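Local coordinates for petrobactin-binding protein YclQ (Bacillus subtilis subsp. subtilis str. 168, PDB 3GFV) that binds petrobactin, iron-free or ferric, and its precursor 3,4-dihydroxybenzoic acid, serving as the solute-binding component of an ABC transporter that takes up ferric petrobactin, at residues 36-41 with 89-94; 58-63 with 75-80. One frame throughout, in Å; residues are numbered along the deposited sequence.

Contact 1. Residues 36-41 with 89-94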
loop_
_atom_site.group_PDB
_atom_site.type_symbol
_atom_site.label_atom_id
_atom_site.label_comp_id
_atom_site.label_asym_id
_atom_site.label_seq_id
_atom_site.Cartn_x
_atom_site.Cartn_y
_atom_site.Cartn_z
ATOM N N LYS A 36 15.199 -9.052 16.071
ATOM C CA LYS A 36 15.979 -8.281 15.107
ATOM C C LYS A 36 15.405 -8.464 13.702
ATOM O O LYS A 36 15.932 -9.223 12.871
ATOM C CB LYS A 36 17.452 -8.700 15.135
ATOM C CG LYS A 36 18.101 -8.526 16.504
ATOM C CD LYS A 36 19.610 -8.296 16.417
ATOM C CE LYS A 36 20.357 -9.532 15.955
ATOM N NZ LYS A 36 20.019 -10.739 16.750
ATOM N N VAL A 37 14.326 -7.749 13.430
ATOM C CA VAL A 37 13.602 -7.943 12.190
ATOM C C VAL A 37 13.964 -6.849 11.174
ATOM O O VAL A 37 13.940 -5.658 11.490
ATOM C CB VAL A 37 12.074 -7.962 12.467
ATOM C CG1 VAL A 37 11.298 -8.278 11.180
ATOM C CG2 VAL A 37 11.748 -8.993 13.541
ATOM N N VAL A 38 14.340 -7.271 9.962
ATOM C CA VAL A 38 14.619 -6.348 8.876
ATOM C C VAL A 38 13.390 -6.343 7.976
ATOM O O VAL A 38 12.914 -7.399 7.572
ATOM C CB VAL A 38 15.885 -6.791 8.076
ATOM C CG1 VAL A 38 16.033 -5.974 6.786
ATOM C CG2 VAL A 38 17.108 -6.635 8.936
ATOM N N VAL A 39 12.865 -5.155 7.681
ATOM C CA VAL A 39 11.566 -5.058 7.029
ATOM C C VAL A 39 11.677 -4.246 5.742
ATOM O O VAL A 39 12.018 -3.063 5.779
ATOM C CB VAL A 39 10.561 -4.361 7.971
ATOM C CG1 VAL A 39 9.198 -4.260 7.322
ATOM C CG2 VAL A 39 10.485 -5.113 9.312
ATOM N N PHE A 40 11.401 -4.901 4.614
ATOM C CA PHE A 40 11.411 -4.256 3.304
ATOM C C PHE A 40 10.012 -3.967 2.780
ATOM O O PHE A 40 9.856 -3.527 1.651
ATOM C CB PHE A 40 12.180 -5.103 2.284
ATOM C CG PHE A 40 13.656 -4.864 2.317
ATOM C CD1 PHE A 40 14.460 -5.557 3.198
ATOM C CD2 PHE A 40 14.234 -3.916 1.474
ATOM C CE1 PHE A 40 15.837 -5.317 3.243
ATOM C CE2 PHE A 40 15.596 -3.677 1.517
ATOM C CZ PHE A 40 16.393 -4.384 2.411
ATOM N N ASP A 41 8.995 -4.218 3.593
ATOM C CA ASP A 41 7.634 -3.910 3.176
ATOM C C ASP A 41 7.062 -2.880 4.147
ATOM O O ASP A 41 6.905 -3.175 5.324
ATOM C CB ASP A 41 6.750 -5.172 3.194
ATOM C CG ASP A 41 5.315 -4.856 2.838
ATOM O OD1 ASP A 41 5.096 -4.404 1.680
ATOM O OD2 ASP A 41 4.427 -5.009 3.712
ATOM N N ASP A 89 24.714 -6.611 2.117
ATOM C CA ASP A 89 25.779 -6.753 3.103
ATOM C C ASP A 89 25.369 -6.173 4.448
ATOM O O ASP A 89 25.672 -6.740 5.509
ATOM C CB ASP A 89 27.044 -6.032 2.624
ATOM C CG ASP A 89 27.800 -6.811 1.563
ATOM O OD1 ASP A 89 27.378 -7.929 1.212
ATOM O OD2 ASP A 89 28.848 -6.313 1.105
ATOM N N LYS A 90 24.710 -5.020 4.412
ATOM C CA LYS A 90 24.251 -4.406 5.642
ATOM C C LYS A 90 23.184 -5.270 6.311
ATOM O O LYS A 90 23.200 -5.446 7.535
ATOM C CB LYS A 90 23.699 -3.015 5.384
ATOM C CG LYS A 90 23.335 -2.281 6.660
ATOM C CD LYS A 90 24.572 -2.082 7.522
ATOM C CE LYS A 90 24.248 -1.284 8.773
ATOM N NZ LYS A 90 25.488 -0.856 9.482
ATOM N N VAL A 91 22.256 -5.800 5.519
ATOM C CA VAL A 91 21.259 -6.735 6.066
ATOM C C VAL A 91 21.944 -7.883 6.833
ATOM O O VAL A 91 21.578 -8.180 7.979
ATOM C CB VAL A 91 20.300 -7.295 4.988
ATOM C CG1 VAL A 91 19.324 -8.312 5.624
ATOM C CG2 VAL A 91 19.521 -6.158 4.329
ATOM N N ALA A 92 22.943 -8.505 6.203
ATOM C CA ALA A 92 23.691 -9.608 6.795
ATOM C C ALA A 92 24.418 -9.156 8.059
ATOM O O ALA A 92 24.447 -9.875 9.054
ATOM C CB ALA A 92 24.668 -10.198 5.794
ATOM N N GLU A 93 24.964 -7.942 8.025
ATOM C CA GLU A 93 25.701 -7.403 9.171
ATOM C C GLU A 93 24.851 -7.301 10.441
ATOM O O GLU A 93 25.361 -7.429 11.559
ATOM C CB GLU A 93 26.283 -6.037 8.807
ATOM C CG GLU A 93 26.940 -5.272 9.943
ATOM C CD GLU A 93 27.424 -3.896 9.494
ATOM O OE1 GLU A 93 27.705 -3.730 8.285
ATOM O OE2 GLU A 93 27.518 -2.983 10.344
ATOM N N LEU A 94 23.556 -7.090 10.264
ATOM C CA LEU A 94 22.636 -6.942 11.382
ATOM C C LEU A 94 22.323 -8.272 12.070
ATOM O O LEU A 94 21.747 -8.288 13.156
ATOM C CB LEU A 94 21.329 -6.293 10.905
ATOM C CG LEU A 94 21.455 -4.884 10.334
ATOM C CD1 LEU A 94 20.142 -4.449 9.698
ATOM C CD2 LEU A 94 21.857 -3.898 11.410
#
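Val-38 and Leu-94 meet through single methyl groups, CG2 of the valine lying 3.8 Å from CD1 of the leucine, with the two side chains crossing at about a right angle. The other branch of Val-38 faces the helix one turn earlier, its CG1 standing 4.2 Å from CG1 of Val-91. That residue sends its second methyl to Phe-40: CG2 of Val-91 comes to the ring edge, in the ring plane, 3.9 Å from CE1. With CG1 of Val-91 anti to the backbone N (chi1 178°), that branch is turned to Val-38, while CG2 goes to Phe-40, just past strand 37-39. This is helix-on-sheet packing in an alpha/beta lobe of the periplasmic binding protein fold, helix 88-93 lying against one face of the parallel sheet that contains strand 37-39. No hydrogen bond joins the segments. At the partly exposed end, the bent chain of Lys-36 reaches Leu-94, bringing CE 3.4 Å from the carbonyl O. Farther out, Phe-112 meets the Phe-40 ring with the planes inclined at about 55°, and Pro-96 touches Val-38. Val-38 is paired through backbone hydrogen bonds with Leu-98 and Ile-100 of strand 98-101, while Ile-99 of that strand touches Val-91.

Contact 2. Residues 58-63 with 75-80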
loop_
_atom_site.group_PDB
_atom_site.type_symbol
_atom_site.label_atom_id
_atom_site.label_comp_id
_atom_site.label_asym_id
_atom_site.label_seq_id
_atom_site.Cartn_x
_atom_site.Cartn_y
_atom_site.Cartn_z
ATOM N N ALA A 58 15.053 -4.110 13.298
ATOM C CA ALA A 58 16.497 -3.865 13.224
ATOM C C ALA A 58 16.887 -2.888 12.121
ATOM O O ALA A 58 17.897 -2.178 12.230
ATOM C CB ALA A 58 17.253 -5.176 13.048
ATOM N N GLY A 59 16.103 -2.864 11.051
ATOM C CA GLY A 59 16.486 -2.115 9.861
ATOM C C GLY A 59 15.392 -2.091 8.816
ATOM O O GLY A 59 14.505 -2.963 8.794
ATOM N N LEU A 60 15.463 -1.087 7.946
ATOM C CA LEU A 60 14.483 -0.896 6.889
ATOM C C LEU A 60 15.156 -0.003 5.841
ATOM O O LEU A 60 16.135 0.688 6.141
ATOM C CB LEU A 60 13.242 -0.182 7.433
ATOM C CG LEU A 60 13.502 1.158 8.135
ATOM C CD1 LEU A 60 12.585 2.231 7.556
ATOM C CD2 LEU A 60 13.284 1.001 9.652
ATOM N N PRO A 61 14.637 -0.015 4.605
ATOM C CA PRO A 61 15.240 0.850 3.580
ATOM C C PRO A 61 14.751 2.297 3.740
ATOM O O PRO A 61 13.563 2.559 3.617
ATOM C CB PRO A 61 14.746 0.222 2.271
ATOM C CG PRO A 61 13.385 -0.455 2.697
ATOM C CD PRO A 61 13.735 -1.028 4.040
ATOM N N LYS A 62 15.653 3.234 4.012
ATOM C CA LYS A 62 15.211 4.592 4.333
ATOM C C LYS A 62 15.292 5.570 3.173
ATOM O O LYS A 62 15.072 6.762 3.364
ATOM C CB LYS A 62 16.007 5.154 5.515
ATOM C CG LYS A 62 15.853 4.354 6.814
ATOM C CD LYS A 62 16.554 5.069 7.953
ATOM C CE LYS A 62 16.688 4.174 9.163
ATOM N NZ LYS A 62 17.114 4.973 10.348
ATOM N N GLN A 63 15.618 5.075 1.984
ATOM C CA GLN A 63 15.813 5.961 0.827
ATOM C C GLN A 63 14.705 7.007 0.712
ATOM O O GLN A 63 14.981 8.208 0.623
ATOM C CB GLN A 63 15.912 5.166 -0.468
ATOM C CG GLN A 63 16.188 6.054 -1.667
ATOM C CD GLN A 63 15.880 5.370 -2.979
ATOM O OE1 GLN A 63 16.728 5.322 -3.875
ATOM N NE2 GLN A 63 14.663 4.831 -3.104
ATOM N N ASP A 75 18.322 6.900 14.039
ATOM C CA ASP A 75 19.463 6.030 13.788
ATOM C C ASP A 75 19.416 4.702 14.554
ATOM O O ASP A 75 20.234 3.825 14.305
ATOM C CB ASP A 75 20.775 6.767 14.076
ATOM C CG ASP A 75 21.084 7.820 13.028
ATOM O OD1 ASP A 75 20.569 7.694 11.900
ATOM O OD2 ASP A 75 21.839 8.769 13.328
ATOM N N LYS A 76 18.475 4.540 15.486
ATOM C CA LYS A 76 18.386 3.252 16.181
ATOM C C LYS A 76 17.958 2.173 15.175
ATOM O O LYS A 76 18.163 0.983 15.395
ATOM C CB LYS A 76 17.439 3.308 17.395
ATOM C CG LYS A 76 15.985 3.559 17.047
ATOM C CD LYS A 76 15.093 3.561 18.287
ATOM C CE LYS A 76 14.609 2.160 18.628
ATOM N NZ LYS A 76 13.358 2.184 19.449
ATOM N N TYR A 77 17.362 2.600 14.070
ATOM C CA TYR A 77 16.994 1.679 12.996
ATOM C C TYR A 77 18.065 1.751 11.909
ATOM O O TYR A 77 18.386 2.839 11.432
ATOM C CB TYR A 77 15.635 2.078 12.401
ATOM C CG TYR A 77 14.561 2.234 13.454
ATOM C CD1 TYR A 77 14.024 1.120 14.088
ATOM C CD2 TYR A 77 14.100 3.493 13.830
ATOM C CE1 TYR A 77 13.048 1.251 15.065
ATOM C CE2 TYR A 77 13.124 3.632 14.811
ATOM C CZ TYR A 77 12.605 2.502 15.427
ATOM O OH TYR A 77 11.630 2.618 16.404
ATOM N N ALA A 78 18.629 0.609 11.528
ATOM C CA ALA A 78 19.643 0.601 10.473
ATOM C C ALA A 78 19.018 0.870 9.115
ATOM O O ALA A 78 17.930 0.374 8.815
ATOM C CB ALA A 78 20.402 -0.733 10.459
ATOM N N ASP A 79 19.708 1.662 8.297
ATOM C CA ASP A 79 19.277 1.914 6.920
ATOM C C ASP A 79 19.811 0.791 6.023
ATOM O O ASP A 79 21.030 0.644 5.859
ATOM C CB ASP A 79 19.835 3.260 6.450
ATOM C CG ASP A 79 19.320 3.668 5.076
ATOM O OD1 ASP A 79 18.543 2.906 4.470
ATOM O OD2 ASP A 79 19.706 4.753 4.601
ATOM N N VAL A 80 18.914 -0.012 5.453
ATOM C CA VAL A 80 19.354 -1.130 4.617
ATOM C C VAL A 80 19.120 -0.860 3.122
ATOM O O VAL A 80 18.980 -1.789 2.331
ATOM C CB VAL A 80 18.708 -2.489 5.068
ATOM C CG1 VAL A 80 19.305 -2.962 6.391
ATOM C CG2 VAL A 80 17.188 -2.373 5.178
HETATM O O HOH W 1 19.426 6.257 9.790
#
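Leu-60 and Ala-78 are joined by a hydrogen bond from Leu-60 N to Ala-78 O, 3.0 Å long. Ala-78 N in turn donates to Ala-58 O at 3.0 Å, and Val-80 N reaches Leu-60 O at 2.9 Å; the three bonds make up the parallel pairing of strands 57-60 and 78-79. Packing is tight at Gly-59, whose CA is 3.1 Å from Ala-78 O in a CA-H...O contact. On this buried side CG2 of Val-80, set between its own backbone N and carbonyl carbon, presses to 3.2 Å from Leu-60 C and also touches CD of Pro-61. Across the sheet, Leu-60 lays CD2 beside CB of Tyr-77, the two side chains crossing obliquely.

The side toward solvent is polar and more open. Asp-79 OD1 accepts Lys-62 N from above the carboxylate plane, a bond that ties the two chain segments together beyond the paired strands; Gly-81 N is a second donor to the same oxygen. The side chain of Lys-62, extended beyond CG, runs back past CB of Asp-79 until NZ donates to Tyr-77 O at 2.7 Å. NZ also bonds to Asp-74 O, and a water links it to OD1 of exposed Asp-75, a bridge in place of direct ion pairing. Strand 78-79 is the outermost strand on this side of the parallel five-stranded sheet, order 3-2-1-4-5, in one alpha/beta lobe of the periplasmic binding protein fold.

Overall arrangement
From the N terminus, the chain enters the parallel sheet at strand 37-39, passes through helix 42-50 and returns as strand 57-60, which pairs with 37-39. After an irregular excursion, strand 78-79 comes back beside 57-60, so that contact 2 closes a short loop at the sheet edge. The chain then continues into helix 88-93, which packs on strand 37-39 and closes the longer loop of contact 1. The loop of contact 2 thus falls entirely within that of contact 1; their centres are about 8 Å apart. Backbone pairing of Val-39 with Gly-59 joins them within the sheet, and Phe-40 packs on Val-80 between them, tying the edge strand, the central strand and the covering helix together.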